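Long-range contacts in salmonella typhimurium DB7155 bacteriophage DET7 tailspike (Bacteriophage, PDB 2V5I), which serves as the receptor-binding tailspike of bacteriophage Det7, a beta-helical protein that binds and hydrolyses the O-antigen of its Salmonella host: residues I516-L521 / S533-D537; G539-A543 / R554-S558. The contacts are given in a common frame with arbitrary orientation. Residues are numbered along the deposited sequence.

Interaction 1: residues I516-L521 / S533-D537; sequences ISGTVL and SLYLD
In the C-terminal intertwined domain of the tailspike trimer, the loop that follows strand 512-515 runs beside strand 531-537, outermost of its three-stranded sheet within the chain, in the same direction and joins it by a single beta bridge, Ser517 with Tyr535 (CA-CA 4.4 Å). Ile516 is extended; its chi1 p, chi2 t side chain puts CG2 3.7 Å from Leu534 CB and CD1 3.9 Å from Leu536 CG, and Met532 of the third subunit packs on both Ile516 and Leu534. Ser517 supplies both backbone hydrogen bonds: its N donates to Leu534 O (3.1 Å) and its O accepts from Leu536 N (3.0 Å). Gly518, at phi/psi -80/-8, turns the chain off this course, and within the bend Ser517 OG, chi1 t, donates to Thr519 O (2.7 Å). From Val520 on, the loop folds over the Tyr535 side chain (chi1 p): Val520 CG1 lies 4.0 Å from Tyr535 CE2, Leu521 N sits over one ring face, and Leu521 CG is 3.9 Å from Tyr535 CB. Tyr535 OH is hydrogen-bonded to Arg554 NH1. Where the backbones part after the bridge, one water donates to Gly518 O (2.8 Å) and Leu536 O (2.7 Å).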
loop_
_atom_site.group_PDB
_atom_site.type_symbol
_atom_site.label_atom_id
_atom_site.label_comp_id
_atom_site.label_asym_id
_atom_site.label_seq_id
_atom_site.Cartn_x
_atom_site.Cartn_y
_atom_site.Cartn_z
ATOM N N ILE A 516 31.212 8.358 -42.966
ATOM C CA ILE A 516 32.515 7.926 -43.440
ATOM C C ILE A 516 33.559 8.890 -42.935
ATOM O O ILE A 516 33.229 10.005 -42.497
ATOM C CB ILE A 516 32.531 7.847 -44.985
ATOM C CG1 ILE A 516 32.492 9.232 -45.622
ATOM C CG2 ILE A 516 31.370 6.942 -45.483
ATOM C CD1 ILE A 516 32.589 9.191 -47.156
ATOM N N SER A 517 34.833 8.453 -42.926
ATOM C CA SER A 517 35.904 9.318 -42.459
ATOM C C SER A 517 36.298 10.283 -43.577
ATOM O O SER A 517 36.504 9.884 -44.722
ATOM C CB SER A 517 37.127 8.534 -42.038
ATOM O OG SER A 517 38.212 9.416 -41.722
ATOM N N GLY A 518 36.397 11.565 -43.249
ATOM C CA GLY A 518 36.812 12.526 -44.258
ATOM C C GLY A 518 38.315 12.560 -44.471
ATOM O O GLY A 518 38.798 13.239 -45.372
ATOM N N THR A 519 39.024 11.848 -43.609
ATOM C CA THR A 519 40.490 11.713 -43.659
ATOM C C THR A 519 40.920 10.243 -43.834
ATOM O O THR A 519 40.157 9.313 -43.581
ATOM C CB THR A 519 41.117 12.233 -42.351
ATOM O OG1 THR A 519 40.542 11.552 -41.223
ATOM C CG2 THR A 519 40.845 13.716 -42.172
ATOM N N VAL A 520 42.161 10.033 -44.258
ATOM C CA VAL A 520 42.663 8.679 -44.463
ATOM C C VAL A 520 42.724 7.915 -43.133
ATOM O O VAL A 520 43.315 8.379 -42.165
ATOM C CB VAL A 520 44.098 8.714 -45.138
ATOM C CG1 VAL A 520 44.643 7.331 -45.266
ATOM C CG2 VAL A 520 43.983 9.365 -46.487
ATOM N N LEU A 521 42.080 6.759 -43.078
ATOM C CA LEU A 521 42.009 5.989 -41.852
ATOM C C LEU A 521 43.287 5.232 -41.607
ATOM O O LEU A 521 43.764 4.543 -42.510
ATOM C CB LEU A 521 40.875 4.975 -41.875
ATOM C CG LEU A 521 39.503 5.461 -41.604
ATOM C CD1 LEU A 521 38.522 4.308 -41.848
ATOM C CD2 LEU A 521 39.393 5.999 -40.212
ATOM N N SER A 533 35.396 -0.417 -43.220
ATOM C CA SER A 533 35.175 1.004 -42.888
ATOM C C SER A 533 35.488 1.861 -44.107
ATOM O O SER A 533 36.466 1.601 -44.842
ATOM C CB SER A 533 36.158 1.425 -41.817
ATOM O OG SER A 533 35.946 0.665 -40.658
ATOM N N LEU A 534 34.719 2.904 -44.321
ATOM C CA LEU A 534 34.873 3.746 -45.494
ATOM C C LEU A 534 35.520 5.081 -45.167
ATOM O O LEU A 534 35.371 5.642 -44.060
ATOM C CB LEU A 534 33.476 4.026 -46.116
ATOM C CG LEU A 534 32.794 2.795 -46.721
ATOM C CD1 LEU A 534 31.327 3.098 -47.002
ATOM C CD2 LEU A 534 33.433 2.263 -47.964
ATOM N N TYR A 535 36.277 5.588 -46.122
ATOM C CA TYR A 535 36.971 6.857 -45.947
ATOM C C TYR A 535 37.269 7.501 -47.309
ATOM O O TYR A 535 37.272 6.858 -48.367
ATOM C CB TYR A 535 38.276 6.672 -45.145
ATOM C CG TYR A 535 39.371 5.857 -45.816
ATOM C CD1 TYR A 535 39.414 4.486 -45.705
ATOM C CD2 TYR A 535 40.394 6.486 -46.506
ATOM C CE1 TYR A 535 40.418 3.755 -46.325
ATOM C CE2 TYR A 535 41.435 5.775 -47.106
ATOM C CZ TYR A 535 41.476 4.405 -46.983
ATOM O OH TYR A 535 42.527 3.734 -47.623
ATOM N N LEU A 536 37.582 8.781 -47.249
ATOM C CA LEU A 536 37.991 9.567 -48.415
ATOM C C LEU A 536 39.500 9.776 -48.445
ATOM O O LEU A 536 40.134 10.024 -47.404
ATOM C CB LEU A 536 37.339 10.962 -48.374
ATOM C CG LEU A 536 35.827 10.981 -48.477
ATOM C CD1 LEU A 536 35.282 12.382 -48.182
ATOM C CD2 LEU A 536 35.382 10.493 -49.809
ATOM N N ASP A 537 40.060 9.646 -49.639
ATOM C CA ASP A 537 41.524 9.859 -49.820
ATOM C C ASP A 537 41.688 10.486 -51.180
ATOM O O ASP A 537 41.282 9.934 -52.191
ATOM C CB ASP A 537 42.268 8.527 -49.692
ATOM C CG ASP A 537 43.809 8.646 -49.781
ATOM O OD1 ASP A 537 44.323 9.684 -50.205
ATOM O OD2 ASP A 537 44.481 7.647 -49.418
HETATM O O HOH W 1 40.749 12.617 -47.229
#

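Interaction 2: residues G539-A543 / R554-S558; sequences GALWA and RMKLS
Strands 540-546 and 552-556 form an antiparallel beta hairpin near the C-terminal tip of the spike; the axes of the segments 540-543 and 554-556 approach to 4.6 Å, their N-to-C directions at 146°. Ala543 and Met555 are a hydrogen-bonded pair (CA-CA 5.1 Å), with Ala543 N to Met555 O at 2.8 Å and Met555 N to Ala543 O at 2.9 Å. Trp542 and Lys556 follow as a non-hydrogen-bonded pair (CA-CA 4.4 Å). The indole, chi1 m, lies back over the neighbouring strand, so that Lys556 CB stands 3.7 Å from the centroid of its six-membered ring, a CH-pi contact over the face. Beyond Lys556 the pairing ends in a classic-type beta bulge, Leu557 at phi/psi -103/-29: Leu541 O accepts from Leu557 N (2.8 Å) and, weakly, from Ser558 N (3.4 Å), while Leu541 N donates to Ser558 OG (2.9 Å, chi1 p). The end of the Arg554 side chain leads away from 539-543; NH2 bonds to Leu521 O and forms a salt bridge with Asp523, and NH1 bonds to Tyr535 OH. Leu557 O binds sodium together with Leu557 O of the second and third subunits, so the hairpin's irregular end joins all three chains through one cation.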
loop_
_atom_site.group_PDB
_atom_site.type_symbol
_atom_site.label_atom_id
_atom_site.label_comp_id
_atom_site.label_asym_id
_atom_site.label_seq_id
_atom_site.Cartn_x
_atom_site.Cartn_y
_atom_site.Cartn_z
ATOM N N GLY A 539 40.073 12.722 -52.673
ATOM C CA GLY A 539 38.792 12.882 -53.342
ATOM C C GLY A 539 38.087 11.602 -53.798
ATOM O O GLY A 539 37.056 11.693 -54.459
ATOM N N ALA A 540 38.655 10.432 -53.486
ATOM C CA ALA A 540 38.081 9.129 -53.862
ATOM C C ALA A 540 37.541 8.435 -52.629
ATOM O O ALA A 540 38.037 8.677 -51.500
ATOM C CB ALA A 540 39.131 8.254 -54.474
ATOM N N LEU A 541 36.544 7.557 -52.865
ATOM C CA LEU A 541 36.049 6.662 -51.813
ATOM C C LEU A 541 36.866 5.388 -51.778
ATOM O O LEU A 541 36.984 4.683 -52.785
ATOM C CB LEU A 541 34.586 6.330 -52.061
ATOM C CG LEU A 541 33.889 5.576 -50.947
ATOM C CD1 LEU A 541 33.771 6.439 -49.669
ATOM C CD2 LEU A 541 32.490 5.056 -51.395
ATOM N N TRP A 542 37.374 5.081 -50.582
ATOM C CA TRP A 542 38.139 3.876 -50.289
ATOM C C TRP A 542 37.485 3.073 -49.162
ATOM O O TRP A 542 36.765 3.606 -48.310
ATOM C CB TRP A 542 39.525 4.278 -49.837
ATOM C CG TRP A 542 40.439 4.770 -50.917
ATOM C CD1 TRP A 542 40.387 5.993 -51.558
ATOM C CD2 TRP A 542 41.547 4.059 -51.489
ATOM N NE1 TRP A 542 41.415 6.072 -52.466
ATOM C CE2 TRP A 542 42.131 4.902 -52.451
ATOM C CE3 TRP A 542 42.100 2.788 -51.271
ATOM C CZ2 TRP A 542 43.252 4.525 -53.192
ATOM C CZ3 TRP A 542 43.233 2.410 -52.007
ATOM C CH2 TRP A 542 43.757 3.257 -52.980
ATOM N N ALA A 543 37.754 1.770 -49.167
ATOM C CA ALA A 543 37.368 0.854 -48.097
ATOM C C ALA A 543 38.630 0.329 -47.415
ATOM O O ALA A 543 39.572 -0.127 -48.086
ATOM C CB ALA A 543 36.563 -0.349 -48.625
ATOM N N ARG A 554 43.312 -2.144 -48.287
ATOM C CA ARG A 554 42.637 -0.946 -48.721
ATOM C C ARG A 554 42.258 -1.090 -50.191
ATOM O O ARG A 554 43.100 -1.446 -51.042
ATOM C CB ARG A 554 43.551 0.284 -48.564
ATOM C CG ARG A 554 43.904 0.579 -47.121
ATOM C CD ARG A 554 45.090 1.546 -46.961
ATOM N NE ARG A 554 45.458 1.641 -45.548
ATOM C CZ ARG A 554 44.859 2.422 -44.651
ATOM N NH1 ARG A 554 43.866 3.245 -45.001
ATOM N NH2 ARG A 554 45.280 2.388 -43.382
ATOM N N MET A 555 40.992 -0.841 -50.475
ATOM C CA MET A 555 40.419 -0.947 -51.808
ATOM C C MET A 555 39.748 0.344 -52.243
ATOM O O MET A 555 38.875 0.885 -51.540
ATOM C CB MET A 555 39.335 -2.043 -51.824
ATOM C CG MET A 555 39.827 -3.393 -51.380
ATOM S SD MET A 555 38.666 -4.724 -51.731
ATOM C CE MET A 555 39.306 -6.043 -50.704
ATOM N N LYS A 556 40.129 0.831 -53.418
ATOM C CA LYS A 556 39.504 1.999 -54.007
ATOM C C LYS A 556 38.211 1.639 -54.690
ATOM O O LYS A 556 38.190 0.755 -55.540
ATOM C CB LYS A 556 40.432 2.646 -54.991
ATOM C CG LYS A 556 39.990 3.962 -55.470
ATOM C CD LYS A 556 41.007 4.527 -56.415
ATOM C CE LYS A 556 40.612 5.848 -56.945
ATOM N NZ LYS A 556 41.547 6.200 -58.058
ATOM N N LEU A 557 37.139 2.337 -54.316
ATOM C CA LEU A 557 35.763 2.005 -54.788
ATOM C C LEU A 557 35.249 2.933 -55.873
ATOM O O LEU A 557 34.391 2.550 -56.654
ATOM C CB LEU A 557 34.772 2.000 -53.637
ATOM C CG LEU A 557 35.060 1.098 -52.416
ATOM C CD1 LEU A 557 33.807 0.935 -51.541
ATOM C CD2 LEU A 557 35.558 -0.254 -52.864
ATOM N N SER A 558 35.719 4.183 -55.861
ATOM C CA SER A 558 35.321 5.116 -56.925
ATOM C C SER A 558 36.329 5.106 -58.042
ATOM O O SER A 558 37.381 4.487 -57.934
ATOM C CB SER A 558 35.108 6.483 -56.334
ATOM O OG SER A 558 36.272 6.972 -55.719
#

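How the interactions relate
The two contacts follow one another along the chain and neither nest nor cross. Interaction 1 closes the excursion of residues 522-532, whose last two residues begin strand 531-537, and returns the chain from strand 512-515, within the chain an outermost strand of the five-stranded antiparallel sheet; interaction 2 then closes the hairpin over residues 544-553. The tight connection between strands 531-537 and 540-546 makes them neighbours in one three-stranded antiparallel sheet, with Tyr535 O 2.8 Å from Trp542 N, a probable hydrogen bond, and the Tyr535 and Trp542 rings meeting. Arg554 NH2 reaches back to 2.8 Å from Leu521 O, so the 516-521 loop is tied to strands 531-537 and 552-556, the outermost of this sheet within the chain.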